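Long-range contact in surface presentation of antigens protein SpaO (Shigella flexneri, PDB 4TT9), which is required for surface presentation and secretion of the Ipa invasion antigens and for host-cell invasion, its C-terminal SpoA domain being the part described here: residues 19-25 and 53-59. Numbering follows the deposited sequence.
Sequences VKVDFIL and HVNIKVN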
ATOM      1  N   VAL B  19      -5.716   1.547 -16.180  1.00 55.97           N
ATOM      2  CA  VAL B  19      -4.405   1.415 -15.531  1.00 51.27           C
ATOM      3  C   VAL B  19      -4.455   0.967 -14.068  1.00 49.50           C
ATOM      4  O   VAL B  19      -5.479   1.103 -13.393  1.00 49.09           O
ATOM      5  CB  VAL B  19      -3.622   2.726 -15.572  1.00 45.61           C
ATOM      6  CG1 VAL B  19      -3.170   3.043 -16.991  1.00 42.19           C
ATOM      7  CG2 VAL B  19      -4.466   3.840 -14.995  1.00 44.85           C
ATOM      8  N   LYS B  20      -3.312   0.473 -13.594  1.00 48.54           N
ATOM      9  CA  LYS B  20      -3.168  -0.173 -12.292  1.00 49.15           C
ATOM     10  C   LYS B  20      -2.551   0.788 -11.279  1.00 47.14           C
ATOM     11  O   LYS B  20      -1.364   1.107 -11.360  1.00 49.49           O
ATOM     12  CB  LYS B  20      -2.291  -1.423 -12.473  1.00 49.51           C
ATOM     13  CG  LYS B  20      -1.922  -2.256 -11.238  1.00 52.39           C
ATOM     14  CD  LYS B  20      -1.213  -3.549 -11.704  1.00 53.15           C
ATOM     15  CE  LYS B  20      -0.246  -4.133 -10.682  1.00 55.33           C
ATOM     16  NZ  LYS B  20       0.907  -3.244 -10.385  1.00 57.30           N
ATOM     17  N   VAL B  21      -3.365   1.255 -10.336  1.00 43.94           N
ATOM     18  CA  VAL B  21      -2.891   2.168  -9.302  1.00 42.20           C
ATOM     19  C   VAL B  21      -2.663   1.427  -7.978  1.00 44.51           C
ATOM     20  O   VAL B  21      -3.506   0.645  -7.535  1.00 44.89           O
ATOM     21  CB  VAL B  21      -3.831   3.386  -9.141  1.00 45.76           C
ATOM     22  CG1 VAL B  21      -4.080   4.032 -10.495  1.00 49.99           C
ATOM     23  CG2 VAL B  21      -5.146   2.985  -8.538  1.00 49.39           C
ATOM     24  N   ASP B  22      -1.496   1.630  -7.377  1.00 45.49           N
ATOM     25  CA  ASP B  22      -1.154   0.938  -6.139  1.00 48.35           C
ATOM     26  C   ASP B  22      -1.088   1.939  -4.993  1.00 51.09           C
ATOM     27  O   ASP B  22      -0.588   3.055  -5.163  1.00 53.67           O
ATOM     28  CB  ASP B  22       0.197   0.221  -6.263  1.00 54.35           C
ATOM     29  CG  ASP B  22       0.079  -1.184  -6.836  1.00 61.00           C
ATOM     30  OD1 ASP B  22      -0.998  -1.794  -6.709  1.00 62.84           O
ATOM     31  OD2 ASP B  22       1.078  -1.686  -7.400  1.00 64.48           O
ATOM     32  N   PHE B  23      -1.598   1.550  -3.829  1.00 45.11           N
ATOM     33  CA  PHE B  23      -1.461   2.381  -2.645  1.00 40.82           C
ATOM     34  C   PHE B  23      -0.546   1.668  -1.665  1.00 41.78           C
ATOM     35  O   PHE B  23      -0.924   0.675  -1.052  1.00 44.39           O
ATOM     36  CB  PHE B  23      -2.828   2.698  -2.041  1.00 36.17           C
ATOM     37  CG  PHE B  23      -3.696   3.537  -2.942  1.00 37.97           C
ATOM     38  CD1 PHE B  23      -3.721   4.917  -2.816  1.00 35.41           C
ATOM     39  CD2 PHE B  23      -4.475   2.948  -3.929  1.00 38.20           C
ATOM     40  CE1 PHE B  23      -4.511   5.691  -3.650  1.00 35.52           C
ATOM     41  CE2 PHE B  23      -5.272   3.726  -4.770  1.00 37.21           C
ATOM     42  CZ  PHE B  23      -5.286   5.091  -4.627  1.00 36.16           C
ATOM     43  N   ILE B  24       0.665   2.196  -1.535  1.00 42.74           N
ATOM     44  CA  ILE B  24       1.801   1.459  -0.992  1.00 37.00           C
ATOM     45  C   ILE B  24       2.255   2.063   0.320  1.00 41.03           C
ATOM     46  O   ILE B  24       2.628   3.233   0.371  1.00 46.16           O
ATOM     47  CB  ILE B  24       2.962   1.480  -2.004  1.00 35.54           C
ATOM     48  CG1 ILE B  24       2.634   0.568  -3.180  1.00 38.30           C
ATOM     49  CG2 ILE B  24       4.272   1.096  -1.355  1.00 36.38           C
ATOM     50  CD1 ILE B  24       3.763   0.388  -4.119  1.00 42.37           C
ATOM     51  N   LEU B  25       2.225   1.259   1.377  1.00 39.24           N
ATOM     52  CA  LEU B  25       2.507   1.745   2.722  1.00 35.94           C
ATOM     53  C   LEU B  25       3.996   1.751   3.004  1.00 40.52           C
ATOM     54  O   LEU B  25       4.520   2.672   3.621  1.00 43.85           O
ATOM     55  CB  LEU B  25       1.802   0.860   3.738  1.00 38.79           C
ATOM     56  CG  LEU B  25       0.283   0.829   3.608  1.00 45.53           C
ATOM     57  CD1 LEU B  25      -0.352  -0.048   4.676  1.00 50.19           C
ATOM     58  CD2 LEU B  25      -0.258   2.229   3.699  1.00 44.71           C
ATOM     59  N   HIS B  53       2.239   8.835   4.873  1.00 49.84           N
ATOM     60  CA  HIS B  53       3.172   8.790   3.749  1.00 48.27           C
ATOM     61  C   HIS B  53       2.923   7.600   2.837  1.00 42.30           C
ATOM     62  O   HIS B  53       3.844   6.849   2.537  1.00 42.50           O
ATOM     63  CB  HIS B  53       4.621   8.748   4.238  1.00 51.53           C
ATOM     64  CG  HIS B  53       5.080  10.014   4.891  1.00 56.98           C
ATOM     65  ND1 HIS B  53       4.719  10.358   6.178  1.00 57.30           N
ATOM     66  CD2 HIS B  53       5.874  11.013   4.445  1.00 60.98           C
ATOM     67  CE1 HIS B  53       5.271  11.518   6.492  1.00 58.78           C
ATOM     68  NE2 HIS B  53       5.978  11.935   5.457  1.00 63.67           N
ATOM     69  N   VAL B  54       1.680   7.421   2.404  1.00 39.21           N
ATOM     70  CA  VAL B  54       1.366   6.409   1.402  1.00 33.30           C
ATOM     71  C   VAL B  54       1.874   6.888   0.058  1.00 37.99           C
ATOM     72  O   VAL B  54       1.685   8.053  -0.305  1.00 39.20           O
ATOM     73  CB  VAL B  54      -0.136   6.214   1.269  1.00 34.26           C
ATOM     74  CG1 VAL B  54      -0.435   4.931   0.527  1.00 26.03           C
ATOM     75  CG2 VAL B  54      -0.769   6.198   2.638  1.00 33.22           C
ATOM     76  N   ASN B  55       2.530   5.989  -0.672  1.00 46.17           N
ATOM     77  CA  ASN B  55       3.019   6.278  -2.016  1.00 37.00           C
ATOM     78  C   ASN B  55       2.020   5.808  -3.038  1.00 37.93           C
ATOM     79  O   ASN B  55       1.566   4.665  -2.987  1.00 35.13           O
ATOM     80  CB  ASN B  55       4.343   5.564  -2.267  1.00 33.17           C
ATOM     81  CG  ASN B  55       5.468   6.156  -1.477  1.00 34.71           C
ATOM     82  OD1 ASN B  55       5.351   7.259  -0.960  1.00 40.87           O
ATOM     83  ND2 ASN B  55       6.574   5.441  -1.388  1.00 37.75           N
ATOM     84  N   ILE B  56       1.665   6.678  -3.969  1.00 40.17           N
ATOM     85  CA  ILE B  56       0.692   6.289  -4.970  1.00 36.78           C
ATOM     86  C   ILE B  56       1.422   5.997  -6.266  1.00 39.85           C
ATOM     87  O   ILE B  56       2.158   6.843  -6.774  1.00 41.33           O
ATOM     88  CB  ILE B  56      -0.382   7.359  -5.157  1.00 37.74           C
ATOM     89  CG1 ILE B  56      -0.838   7.860  -3.784  1.00 32.40           C
ATOM     90  CG2 ILE B  56      -1.559   6.806  -5.963  1.00 38.72           C
ATOM     91  CD1 ILE B  56      -1.865   8.968  -3.817  1.00 32.08           C
ATOM     92  N   LYS B  57       1.229   4.783  -6.775  1.00 37.93           N
ATOM     93  CA  LYS B  57       1.916   4.323  -7.965  1.00 36.06           C
ATOM     94  C   LYS B  57       0.908   4.008  -9.050  1.00 36.72           C
ATOM     95  O   LYS B  57      -0.165   3.480  -8.771  1.00 37.05           O
ATOM     96  CB  LYS B  57       2.736   3.069  -7.668  1.00 38.83           C
ATOM     97  CG  LYS B  57       4.039   3.303  -6.924  1.00 38.92           C
ATOM     98  CD  LYS B  57       4.881   2.037  -6.975  1.00 42.36           C
ATOM     99  CE  LYS B  57       6.281   2.249  -6.443  1.00 48.89           C
ATOM    100  NZ  LYS B  57       7.045   0.967  -6.435  1.00 55.33           N
ATOM    101  N   VAL B  58       1.250   4.345 -10.284  1.00 34.36           N
ATOM    102  CA  VAL B  58       0.427   3.965 -11.416  1.00 49.28           C
ATOM    103  C   VAL B  58       1.293   3.132 -12.345  1.00 53.20           C
ATOM    104  O   VAL B  58       2.309   3.621 -12.828  1.00 62.51           O
ATOM    105  CB  VAL B  58      -0.092   5.195 -12.166  1.00 46.78           C
ATOM    106  CG1 VAL B  58      -0.836   4.777 -13.416  1.00 45.59           C
ATOM    107  CG2 VAL B  58      -0.992   6.016 -11.268  1.00 46.89           C
ATOM    108  N   ASN B  59       0.903   1.882 -12.586  1.00 47.67           N
ATOM    109  CA  ASN B  59       1.720   0.961 -13.378  1.00 48.53           C
ATOM    110  C   ASN B  59       3.180   0.919 -12.950  1.00 53.95           C
ATOM    111  O   ASN B  59       4.074   0.822 -13.798  1.00 61.78           O
ATOM    112  CB  ASN B  59       1.615   1.252 -14.884  1.00 44.21           C
ATOM    113  CG  ASN B  59       0.235   0.979 -15.423  1.00 43.47           C
ATOM    114  OD1 ASN B  59      -0.587   0.365 -14.749  1.00 45.48           O
ATOM    115  ND2 ASN B  59      -0.028   1.421 -16.635  1.00 45.57           N
TER
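Lys20 to Ile24 run antiparallel to Asn55 to Asn59, the strand axes at 164° and 4.5 Å apart at closest approach. Asp22 with Lys57 and Ile24 with Asn55 form hydrogen-bonded pairs; the bond from Asp22 N to Lys57 O spans 2.7 Å. Asn59, just past the end of strand 54-58, continues the pattern: its N reaches Lys20 O at 2.7 Å, while its OD1 accepts from Lys20 N at 3.0 Å, so the side-chain oxygen does the work of a strand carbonyl.

On one face, Val21 and Val58 lie side by side, and Ile56 CG2 meets Phe23 CE1 at 3.9 Å. Branched and aromatic residues suit this largely buried face, where Ile77 packs against Phe23 and Ile56, and Phe44 and Phe46 of the second subunit meet the Phe23 ring edge-to-face. On the other, the extended Lys57 chain passes obliquely across Ile24, its CD a tight 3.5 Å from Ile24 CD1, and carries NZ on to a salt bridge with Glu27. Lys20, bent at its last torsion (chi4 -64°), turns NZ to Asp22 OD2 in a weak salt bridge.

The paired strands thus present an apolar face and a mixed, partly charged one. Strand 19-24 also pairs with the second subunit, continuing the sheet across the SpoA dimer.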